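Local coordinates for protein pngf-ii (Elizabethkingia meningoseptica, PDB 4R4X) that removes N-linked glycans from glycoproteins as a peptide:N-glycosidase, probably by hydrolysing the bond between the asparagine side chain and the innermost sugar, at residues Q2-T7 against V151-A156; K93-N98 against V146-V151; T398-D403 against V513-G518; T426-W431 against Q525-V530. One frame throughout, in Å; residues are numbered along the deposited sequence.

The four contacts form two pairs at opposite sides of the chain's centre. Interactions 1 and 2 have centres 13 Å apart, share Val151 and both use strand 144-154; backbone bonds from Thr7 to Thr149 and Ser150 join them. Interactions 3 and 4, with centres 11 Å apart, meet where Ile515 packs on Trp528 (CG2 to CE2, 3.6 Å) and Thr398 and Gln517 approach Ser526. Between the pairs, centres lie 74 to 80 Å apart and nearest atoms at least about 53 Å apart, without contact. The first belongs to the N-terminal region, where the side chain of Thr3 is about 11 Å from a bound zinc ion; the second belongs to the C-terminal PNGase F-like region.

Interaction 1 (Q2-T7 against V151-A156); sequences QTYEIT and VKKIKA
The carbonyl oxygen of Thr3 is held by two N-H groups. Ile154 N donates to it across the strands at 2.9 Å in a nearly straight bond, while the side-chain NE2 of Gln2 curls back to the same oxygen at 3.0 Å, and the two donors arrive from opposite faces of the carbonyl plane. That curl begins with CG anti to the backbone N of Gln2 (chi1 176°) and is completed by a bend at chi2. The Gln2 side chain crosses that of Lys153 at about a right angle, with NE2 3.4 Å from Lys153 CB. Further along, Glu5 and Lys152 exchange a pair of backbone bonds, Glu5 N to Lys152 O at 2.8 Å and Lys152 N to Glu5 O at 3.0 Å, the ladder of an antiparallel pairing. At the Thr3-Ile154 pair a water stands in for the second direct bond, accepting from Thr3 N and donating to Ile154 O.

On one face of the sheet, Tyr4 runs beside Lys153, its CE2 3.6 Å from Lys153 CG, and Ile6 lies side by side with Val151. On the other, Ile154 CG1 sits between the backbone N and the carbonyl carbon (chi1 63°), and its contact with Thr3 CG2 is tight at 3.4 Å. The Glu5 side chain crosses Ile154 at about a right angle, OE1 3.8 Å from Ile154 CD1, while OE2 makes a salt bridge with Lys40; Thr3 OG1 bonds to Asn28. Strand 3-12 thus runs between strand 144-154 and strand 23-27, whose Thr27 and Ser25 bond to the backbones of Tyr4 and Ile6.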
# COMPACT_ATOMS: atom_id res chain seq x y z
N GLN A 2 -34.29 -24.06 -28.78
CA GLN A 2 -34.24 -24.73 -27.49
C GLN A 2 -33.01 -24.28 -26.70
O GLN A 2 -31.90 -24.15 -27.26
CB GLN A 2 -34.19 -26.25 -27.68
CG GLN A 2 -34.05 -27.05 -26.39
CD GLN A 2 -35.32 -27.07 -25.57
OE1 GLN A 2 -36.37 -27.45 -26.07
NE2 GLN A 2 -35.23 -26.67 -24.28
N THR A 3 -33.23 -24.06 -25.41
CA THR A 3 -32.18 -23.72 -24.47
C THR A 3 -31.73 -24.93 -23.68
O THR A 3 -32.56 -25.72 -23.20
CB THR A 3 -32.68 -22.62 -23.50
OG1 THR A 3 -32.96 -21.46 -24.27
CG2 THR A 3 -31.63 -22.29 -22.45
N TYR A 4 -30.41 -25.06 -23.50
CA TYR A 4 -29.85 -26.15 -22.72
C TYR A 4 -28.98 -25.64 -21.59
O TYR A 4 -28.33 -24.62 -21.71
CB TYR A 4 -28.98 -27.07 -23.58
CG TYR A 4 -29.72 -27.70 -24.72
CD1 TYR A 4 -29.81 -27.05 -25.93
CD2 TYR A 4 -30.33 -28.95 -24.59
CE1 TYR A 4 -30.49 -27.61 -27.00
CE2 TYR A 4 -31.01 -29.52 -25.65
CZ TYR A 4 -31.09 -28.85 -26.85
OH TYR A 4 -31.76 -29.36 -27.93
N GLU A 5 -28.93 -26.40 -20.51
CA GLU A 5 -28.09 -26.11 -19.37
C GLU A 5 -27.11 -27.24 -19.21
O GLU A 5 -27.53 -28.39 -19.05
CB GLU A 5 -28.96 -26.00 -18.12
CG GLU A 5 -28.19 -25.87 -16.82
CD GLU A 5 -29.02 -25.15 -15.76
OE1 GLU A 5 -30.17 -24.73 -16.08
OE2 GLU A 5 -28.54 -25.00 -14.62
N ILE A 6 -25.82 -26.93 -19.29
CA ILE A 6 -24.78 -27.93 -19.13
C ILE A 6 -23.98 -27.68 -17.87
O ILE A 6 -23.52 -26.56 -17.62
CB ILE A 6 -23.81 -27.93 -20.33
CG1 ILE A 6 -24.59 -28.08 -21.65
CG2 ILE A 6 -22.78 -29.04 -20.16
CD1 ILE A 6 -25.04 -26.77 -22.27
N THR A 7 -23.84 -28.73 -17.06
CA THR A 7 -23.18 -28.66 -15.79
C THR A 7 -21.91 -29.45 -15.85
O THR A 7 -21.90 -30.56 -16.36
CB THR A 7 -24.08 -29.23 -14.68
OG1 THR A 7 -25.34 -28.55 -14.72
CG2 THR A 7 -23.40 -29.07 -13.32
N VAL A 151 -26.54 -32.59 -19.43
CA VAL A 151 -27.03 -31.66 -20.43
C VAL A 151 -28.55 -31.76 -20.37
O VAL A 151 -29.10 -32.82 -20.67
CB VAL A 151 -26.52 -32.02 -21.85
CG1 VAL A 151 -27.11 -31.07 -22.88
CG2 VAL A 151 -25.00 -31.99 -21.88
N LYS A 152 -29.23 -30.68 -19.97
CA LYS A 152 -30.70 -30.69 -19.82
C LYS A 152 -31.35 -29.55 -20.59
O LYS A 152 -30.80 -28.45 -20.64
CB LYS A 152 -31.12 -30.52 -18.37
CG LYS A 152 -30.28 -31.18 -17.31
CD LYS A 152 -30.83 -30.74 -15.95
CE LYS A 152 -29.92 -31.13 -14.78
NZ LYS A 152 -30.14 -32.54 -14.37
N LYS A 153 -32.53 -29.82 -21.15
CA LYS A 153 -33.38 -28.81 -21.76
C LYS A 153 -34.04 -27.95 -20.70
O LYS A 153 -34.51 -28.46 -19.70
CB LYS A 153 -34.49 -29.49 -22.58
CG LYS A 153 -33.99 -30.22 -23.80
CD LYS A 153 -35.12 -30.79 -24.65
CE LYS A 153 -34.58 -31.86 -25.57
NZ LYS A 153 -35.50 -32.19 -26.68
N ILE A 154 -34.12 -26.64 -20.95
CA ILE A 154 -34.85 -25.74 -20.06
C ILE A 154 -35.69 -24.76 -20.86
O ILE A 154 -35.47 -24.58 -22.06
CB ILE A 154 -33.93 -24.98 -19.07
CG1 ILE A 154 -32.95 -24.06 -19.81
CG2 ILE A 154 -33.16 -25.97 -18.21
CD1 ILE A 154 -32.12 -23.18 -18.89
N LYS A 155 -36.63 -24.12 -20.17
CA LYS A 155 -37.65 -23.27 -20.80
C LYS A 155 -37.12 -22.04 -21.55
O LYS A 155 -37.72 -21.61 -22.54
CB LYS A 155 -38.68 -22.83 -19.75
CG LYS A 155 -39.81 -23.83 -19.55
CD LYS A 155 -40.68 -23.53 -18.34
CE LYS A 155 -41.26 -22.12 -18.35
NZ LYS A 155 -42.02 -21.82 -19.60
N ALA A 156 -36.03 -21.46 -21.06
CA ALA A 156 -35.51 -20.22 -21.62
C ALA A 156 -34.17 -19.83 -20.99
O ALA A 156 -33.83 -20.29 -19.89
CB ALA A 156 -36.51 -19.09 -21.40
O HOH W 1 -35.85 -23.33 -24.29

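Interaction 2 (K93-N98 against V146-V151); sequences KILGYN and VEATSV
Leu95 and Tyr97 both hold CG anti to the carbonyl carbon (chi1 -58° and -60°), and from neighbouring places on a tight hairpin they converge on Val151. In Leu95 the second torsion, 178°, puts CD1 anti to CA, and this methyl does most of the touching: it is 3.8 Å from Ala148 CB, 4.0 Å from Val151 CG2, and rests against the backbone at Thr149 and Ser150. Tyr97 meets Val151 tip to tip, ring atom CE2 standing 3.9 Å from Val151 CB and the hydroxyl OH 3.8 Å from CG1.

No direct hydrogen bond crosses the contact. The polar link is a single water, 2.6 Å from Tyr97 OH, that donates to Val151 O at 2.7 Å. Geometrically, 93-98 is a beta hairpin with a two-residue loop, a type I' turn from Ile94 to Tyr97: these two exchange backbone bonds, and Leu95 and Gly96 both have positive phi. Ile94 CG2 lies 4.0 Å from Glu147 OE2, a loose contact.

The surface that receives the hairpin is bent, for Thr149 and Ser150 both face Thr7 in a classic beta bulge. The chain turns a corner at Thr149, and the turn joining strands 86-94 and 97-106 packs there on strand 144-154. That strand is paired with 3-12 on one side and 134-140 on the other, while Leu119 touches both Tyr97 and Val151.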
# COMPACT_ATOMS: atom_id res chain seq x y z
N LYS A 93 -17.96 -40.32 -27.78
CA LYS A 93 -19.19 -39.79 -27.21
C LYS A 93 -18.99 -39.33 -25.78
O LYS A 93 -18.23 -39.95 -25.01
CB LYS A 93 -20.29 -40.85 -27.26
CG LYS A 93 -20.90 -41.07 -28.62
CD LYS A 93 -21.86 -42.23 -28.52
CE LYS A 93 -22.73 -42.41 -29.74
NZ LYS A 93 -23.98 -41.61 -29.58
N ILE A 94 -19.68 -38.24 -25.42
CA ILE A 94 -19.80 -37.80 -24.04
C ILE A 94 -21.28 -37.57 -23.78
O ILE A 94 -21.95 -36.85 -24.53
CB ILE A 94 -18.98 -36.51 -23.79
CG1 ILE A 94 -17.49 -36.83 -23.94
CG2 ILE A 94 -19.30 -35.92 -22.41
CD1 ILE A 94 -16.58 -35.62 -23.85
N LEU A 95 -21.78 -38.21 -22.72
CA LEU A 95 -23.20 -38.15 -22.35
C LEU A 95 -24.13 -38.44 -23.50
O LEU A 95 -25.21 -37.84 -23.61
CB LEU A 95 -23.51 -36.77 -21.78
CG LEU A 95 -22.67 -36.41 -20.56
CD1 LEU A 95 -23.05 -35.00 -20.12
CD2 LEU A 95 -22.81 -37.40 -19.39
N GLY A 96 -23.71 -39.34 -24.38
CA GLY A 96 -24.52 -39.74 -25.50
C GLY A 96 -24.42 -38.86 -26.74
O GLY A 96 -25.09 -39.15 -27.73
N TYR A 97 -23.59 -37.81 -26.68
CA TYR A 97 -23.38 -36.88 -27.80
C TYR A 97 -22.08 -37.16 -28.56
O TYR A 97 -21.03 -37.37 -27.94
CB TYR A 97 -23.38 -35.42 -27.29
CG TYR A 97 -24.68 -35.04 -26.62
CD1 TYR A 97 -25.83 -34.86 -27.39
CD2 TYR A 97 -24.79 -34.94 -25.25
CE1 TYR A 97 -27.04 -34.53 -26.81
CE2 TYR A 97 -26.01 -34.62 -24.65
CZ TYR A 97 -27.13 -34.43 -25.45
OH TYR A 97 -28.33 -34.12 -24.88
N ASN A 98 -22.13 -37.12 -29.89
CA ASN A 98 -20.91 -37.30 -30.68
C ASN A 98 -19.97 -36.12 -30.52
O ASN A 98 -20.41 -34.98 -30.63
CB ASN A 98 -21.26 -37.46 -32.14
CG ASN A 98 -22.04 -38.73 -32.41
OD1 ASN A 98 -21.66 -39.81 -31.98
ND2 ASN A 98 -23.16 -38.60 -33.08
N VAL A 146 -12.01 -30.72 -17.21
CA VAL A 146 -13.35 -30.20 -16.91
C VAL A 146 -14.27 -30.96 -17.85
O VAL A 146 -14.08 -30.89 -19.06
CB VAL A 146 -13.45 -28.67 -17.16
CG1 VAL A 146 -14.84 -28.15 -16.80
CG2 VAL A 146 -12.39 -27.92 -16.36
N GLU A 147 -15.24 -31.70 -17.31
CA GLU A 147 -16.12 -32.52 -18.14
C GLU A 147 -17.60 -32.35 -17.76
O GLU A 147 -17.95 -32.25 -16.60
CB GLU A 147 -15.69 -34.00 -18.06
CG GLU A 147 -16.60 -34.98 -18.79
CD GLU A 147 -15.95 -36.35 -19.04
OE1 GLU A 147 -14.87 -36.63 -18.47
OE2 GLU A 147 -16.52 -37.13 -19.83
N ALA A 148 -18.47 -32.30 -18.76
CA ALA A 148 -19.92 -32.21 -18.53
C ALA A 148 -20.43 -33.47 -17.81
O ALA A 148 -19.99 -34.58 -18.12
CB ALA A 148 -20.64 -32.02 -19.85
N THR A 149 -21.32 -33.29 -16.83
CA THR A 149 -21.99 -34.38 -16.12
C THR A 149 -23.49 -34.43 -16.47
O THR A 149 -24.12 -35.46 -16.29
CB THR A 149 -21.85 -34.21 -14.60
OG1 THR A 149 -22.12 -32.86 -14.26
CG2 THR A 149 -20.46 -34.54 -14.16
N SER A 150 -24.06 -33.34 -16.97
CA SER A 150 -25.43 -33.37 -17.46
C SER A 150 -25.66 -32.29 -18.49
O SER A 150 -25.03 -31.23 -18.43
CB SER A 150 -26.44 -33.21 -16.31
OG SER A 150 -26.19 -32.02 -15.59
N VAL A 151 -26.54 -32.59 -19.43
CA VAL A 151 -27.03 -31.66 -20.43
C VAL A 151 -28.55 -31.76 -20.37
O VAL A 151 -29.10 -32.82 -20.67
CB VAL A 151 -26.52 -32.02 -21.85
CG1 VAL A 151 -27.11 -31.07 -22.88
CG2 VAL A 151 -25.00 -31.99 -21.88
O HOH W 2 -28.87 -34.77 -22.46

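Interaction 3 (T398-D403 against V513-G518)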
# COMPACT_ATOMS: atom_id res chain seq x y z
N THR A 398 19.21 19.00 17.80
CA THR A 398 20.61 19.06 18.17
C THR A 398 20.86 18.65 19.63
O THR A 398 21.92 18.94 20.20
CB THR A 398 21.11 20.49 17.95
OG1 THR A 398 20.26 21.41 18.69
CG2 THR A 398 21.03 20.84 16.49
N MSE A 399 19.92 17.92 20.22
CA MSE A 399 19.97 17.62 21.67
C MSE A 399 20.96 16.55 22.04
O MSE A 399 21.21 16.33 23.22
CB MSE A 399 18.59 17.23 22.19
CG MSE A 399 18.03 15.90 21.73
SE MSE A 399 17.10 16.10 19.99
CE MSE A 399 15.54 17.15 20.58
N PHE A 400 21.56 15.90 21.06
CA PHE A 400 22.33 14.70 21.33
C PHE A 400 23.79 14.98 21.66
O PHE A 400 24.55 14.06 21.94
CB PHE A 400 22.15 13.72 20.18
CG PHE A 400 20.76 13.16 20.12
CD1 PHE A 400 20.35 12.24 21.08
CD2 PHE A 400 19.88 13.55 19.15
CE1 PHE A 400 19.07 11.73 21.05
CE2 PHE A 400 18.60 13.02 19.10
CZ PHE A 400 18.19 12.12 20.06
N ASN A 401 24.17 16.25 21.72
CA ASN A 401 25.47 16.58 22.31
C ASN A 401 25.51 16.47 23.84
O ASN A 401 26.58 16.57 24.43
CB ASN A 401 26.01 17.93 21.84
CG ASN A 401 25.25 19.11 22.41
OD1 ASN A 401 25.85 20.16 22.71
ND2 ASN A 401 23.95 18.98 22.55
N SER A 402 24.36 16.25 24.49
CA SER A 402 24.33 15.97 25.92
C SER A 402 24.21 14.47 26.08
O SER A 402 23.44 13.85 25.35
CB SER A 402 23.13 16.62 26.61
OG SER A 402 22.87 16.00 27.86
N ASP A 403 24.91 13.91 27.06
CA ASP A 403 24.77 12.49 27.39
C ASP A 403 23.32 12.10 27.74
O ASP A 403 22.95 10.94 27.58
CB ASP A 403 25.70 12.08 28.54
CG ASP A 403 25.66 10.57 28.81
OD1 ASP A 403 26.20 9.79 28.01
OD2 ASP A 403 25.05 10.16 29.82
N VAL A 513 17.29 7.66 24.62
CA VAL A 513 18.15 7.53 23.43
C VAL A 513 19.35 8.42 23.58
O VAL A 513 19.21 9.60 23.87
CB VAL A 513 17.43 7.93 22.13
CG1 VAL A 513 18.33 7.73 20.91
CG2 VAL A 513 16.15 7.11 22.01
N LYS A 514 20.53 7.84 23.35
CA LYS A 514 21.79 8.57 23.38
C LYS A 514 22.48 8.32 22.03
O LYS A 514 22.47 7.20 21.54
CB LYS A 514 22.71 8.04 24.48
CG LYS A 514 22.19 8.21 25.90
CD LYS A 514 23.28 7.87 26.92
CE LYS A 514 22.73 7.82 28.33
NZ LYS A 514 23.81 7.44 29.27
N ILE A 515 23.05 9.38 21.45
CA ILE A 515 23.80 9.34 20.18
C ILE A 515 24.97 10.31 20.32
O ILE A 515 24.75 11.45 20.76
CB ILE A 515 22.89 9.82 19.01
CG1 ILE A 515 21.61 8.99 18.95
CG2 ILE A 515 23.60 9.74 17.68
CD1 ILE A 515 20.57 9.56 17.99
N PRO A 516 26.21 9.90 19.96
CA PRO A 516 27.38 10.79 20.06
C PRO A 516 27.41 11.78 18.89
O PRO A 516 28.18 11.62 17.93
CB PRO A 516 28.58 9.84 20.06
CG PRO A 516 28.09 8.65 19.33
CD PRO A 516 26.61 8.56 19.52
N GLN A 517 26.56 12.79 19.01
CA GLN A 517 26.32 13.77 17.95
C GLN A 517 27.61 14.49 17.63
O GLN A 517 28.39 14.81 18.53
CB GLN A 517 25.28 14.77 18.42
CG GLN A 517 24.88 15.85 17.43
CD GLN A 517 23.74 16.66 18.01
OE1 GLN A 517 22.58 16.23 17.99
NE2 GLN A 517 24.06 17.84 18.53
N GLY A 518 27.84 14.73 16.35
CA GLY A 518 29.10 15.34 15.91
C GLY A 518 29.11 16.83 16.23
O GLY A 518 28.04 17.44 16.38
O HOH W 3 23.44 11.79 23.27
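One side-chain amide, that of Gln517, pairs with the backbone of two residues in the opposing loop, and both bonds come in above a carbonyl plane. NE2 donates to Thr398 O at 2.9 Å, standing 53° out of the plane of that carbonyl; OE1 accepts from Phe400 N at 3.3 Å, with the donor 57° out of the amide plane. In Gln517, CG is anti to the backbone N (chi1 -178°) and the chain stays extended beyond it. OE1 also lies at the edge of the Phe400 ring, whose plane is nearly perpendicular to the amide.

Both faces of the ring are covered. Ile515 CD1 sits over its centre at 3.9 Å in a CH-pi contact, and CG of selenomethionine Met399 lies over the centre of the opposite face. Val513 O meets the rim near CE1. Residues 398-403 lie in the loop between strands 378-384 and 406-412, members of two different antiparallel sheets, consistent with the jelly-roll sandwich of the PNGase F family; Phe400 and Ile515 both touch Val530 of strand 527-537. Past Ile515 the chain bends in an inverse gamma turn at Pro516. A water accepts from Ile515 N and lies within bonding distance of Phe400 O, to which it may donate, beside a close approach of the carbonyl oxygens of Phe400 and Ile515. Further out, Lys514 NZ forms a salt bridge with Asp403 OD2 at 3.0 Å, entering on the syn side of the carboxylate.

Interaction 4 (T426-W431 against Q525-V530); sequences TGHGGW and QSFWNV
Thr426 and Asn529 face each other with both backbone bonds made, Thr426 N to Asn529 O and Asn529 N to Thr426 O, each at 3.0 Å. The next hydrogen-bonded pair repeats the exchange less evenly: His428 N meets Phe527 O at 2.9 Å, whereas Phe527 N approaches His428 O at 3.1 Å from above the carbonyl plane, 53° out of it. Between them, Gly427 and Trp528 form the non-hydrogen-bonded pair, and Gly427 O turns outward to accept from Trp488 NE1. Asn529 O has a second donor in Arg301 NH1.

Several side-chain polar atoms have partners too. Thr426 OG1 and His428 NE2 are 2.8 Å apart in a hydrogen bond in which either may donate. Ser526 OG accepts from Asp435 N, and the carboxylate of the same Asp435 takes Trp528 NE1, tying Ser526 and strand 527-537 to the loop that follows strand 416-428.

Where no side chain intervenes, Gly427 CA lies directly on the six-membered ring of Trp528, 3.4 Å from its centroid. His428 CB similarly covers a face of Phe527, whose ring is nearly parallel to the imidazole but slid aside, while Trp488 stacks on His428. The two strands are neighbours near one end of a nine-stranded antiparallel sheet drawn from both PNGase F-like ranges, 527-537 lying next to outermost strand 378-384. With backbone groups matched across the strands, Trp528 NE1 given to Asp435 and Trp488 NE1 to Gly427 O, the chemistry implies that polar atoms can be buried here beside large rings while keeping their hydrogen bonds.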
# COMPACT_ATOMS: atom_id res chain seq x y z
N THR A 426 17.43 8.93 11.54
CA THR A 426 18.34 9.43 10.50
C THR A 426 19.25 10.52 11.04
O THR A 426 18.85 11.33 11.88
CB THR A 426 17.59 9.93 9.25
OG1 THR A 426 16.70 11.00 9.56
CG2 THR A 426 16.83 8.80 8.61
N GLY A 427 20.48 10.50 10.56
CA GLY A 427 21.52 11.40 10.97
C GLY A 427 21.73 12.44 9.89
O GLY A 427 21.63 12.15 8.69
N HIS A 428 21.98 13.67 10.33
CA HIS A 428 22.10 14.84 9.45
C HIS A 428 23.25 15.75 9.84
O HIS A 428 23.77 15.68 10.96
CB HIS A 428 20.79 15.62 9.46
CG HIS A 428 19.62 14.79 9.08
ND1 HIS A 428 19.24 14.62 7.77
CD2 HIS A 428 18.82 13.98 9.81
CE1 HIS A 428 18.24 13.77 7.71
NE2 HIS A 428 17.97 13.36 8.93
N GLY A 429 23.64 16.62 8.91
CA GLY A 429 24.88 17.42 9.00
C GLY A 429 25.60 17.22 7.69
O GLY A 429 26.33 16.25 7.53
N GLY A 430 25.36 18.10 6.72
CA GLY A 430 25.69 17.81 5.33
C GLY A 430 27.07 18.19 4.83
O GLY A 430 27.19 18.85 3.80
N TRP A 431 28.11 17.80 5.57
CA TRP A 431 29.50 17.98 5.15
C TRP A 431 30.25 16.72 5.54
O TRP A 431 29.70 15.84 6.24
CB TRP A 431 30.10 19.28 5.74
CG TRP A 431 30.44 19.23 7.22
CD1 TRP A 431 31.71 19.11 7.77
CD2 TRP A 431 29.54 19.35 8.33
NE1 TRP A 431 31.63 19.12 9.15
CE2 TRP A 431 30.32 19.26 9.52
CE3 TRP A 431 28.16 19.51 8.45
CZ2 TRP A 431 29.75 19.32 10.79
CZ3 TRP A 431 27.60 19.59 9.71
CH2 TRP A 431 28.39 19.50 10.87
N GLN A 525 25.49 22.41 11.58
CA GLN A 525 25.29 21.57 12.77
C GLN A 525 24.90 20.16 12.37
O GLN A 525 24.20 19.95 11.37
CB GLN A 525 24.17 22.13 13.65
CG GLN A 525 24.51 23.39 14.41
CD GLN A 525 23.50 23.68 15.52
OE1 GLN A 525 22.50 24.34 15.29
NE2 GLN A 525 23.75 23.14 16.69
N SER A 526 25.31 19.19 13.18
CA SER A 526 24.77 17.85 13.10
C SER A 526 23.49 17.73 13.98
O SER A 526 23.34 18.41 15.00
CB SER A 526 25.82 16.81 13.49
OG SER A 526 26.73 16.61 12.41
N PHE A 527 22.58 16.88 13.55
CA PHE A 527 21.33 16.66 14.26
C PHE A 527 20.70 15.34 13.87
O PHE A 527 21.05 14.75 12.84
CB PHE A 527 20.34 17.82 14.05
CG PHE A 527 19.97 18.07 12.61
CD1 PHE A 527 18.85 17.49 12.05
CD2 PHE A 527 20.72 18.96 11.85
CE1 PHE A 527 18.50 17.74 10.73
CE2 PHE A 527 20.37 19.22 10.53
CZ PHE A 527 19.26 18.61 9.97
N TRP A 528 19.82 14.83 14.74
CA TRP A 528 19.27 13.48 14.57
C TRP A 528 17.74 13.49 14.65
O TRP A 528 17.19 13.88 15.69
CB TRP A 528 19.87 12.52 15.60
CG TRP A 528 21.27 12.18 15.25
CD1 TRP A 528 22.38 12.96 15.46
CD2 TRP A 528 21.72 11.03 14.54
NE1 TRP A 528 23.49 12.34 14.93
CE2 TRP A 528 23.11 11.15 14.38
CE3 TRP A 528 21.08 9.88 14.06
CZ2 TRP A 528 23.87 10.16 13.75
CZ3 TRP A 528 21.84 8.91 13.44
CH2 TRP A 528 23.21 9.06 13.27
N ASN A 529 17.09 13.10 13.56
CA ASN A 529 15.65 12.94 13.49
C ASN A 529 15.29 11.54 13.95
O ASN A 529 15.54 10.56 13.22
CB ASN A 529 15.14 13.14 12.07
CG ASN A 529 15.17 14.57 11.61
OD1 ASN A 529 14.82 15.49 12.34
ND2 ASN A 529 15.52 14.76 10.35
N VAL A 530 14.75 11.42 15.17
CA VAL A 530 14.43 10.13 15.75
C VAL A 530 12.99 10.11 16.28
O VAL A 530 12.52 11.06 16.94
CB VAL A 530 15.45 9.69 16.83
CG1 VAL A 530 16.88 9.83 16.33
CG2 VAL A 530 15.30 10.49 18.10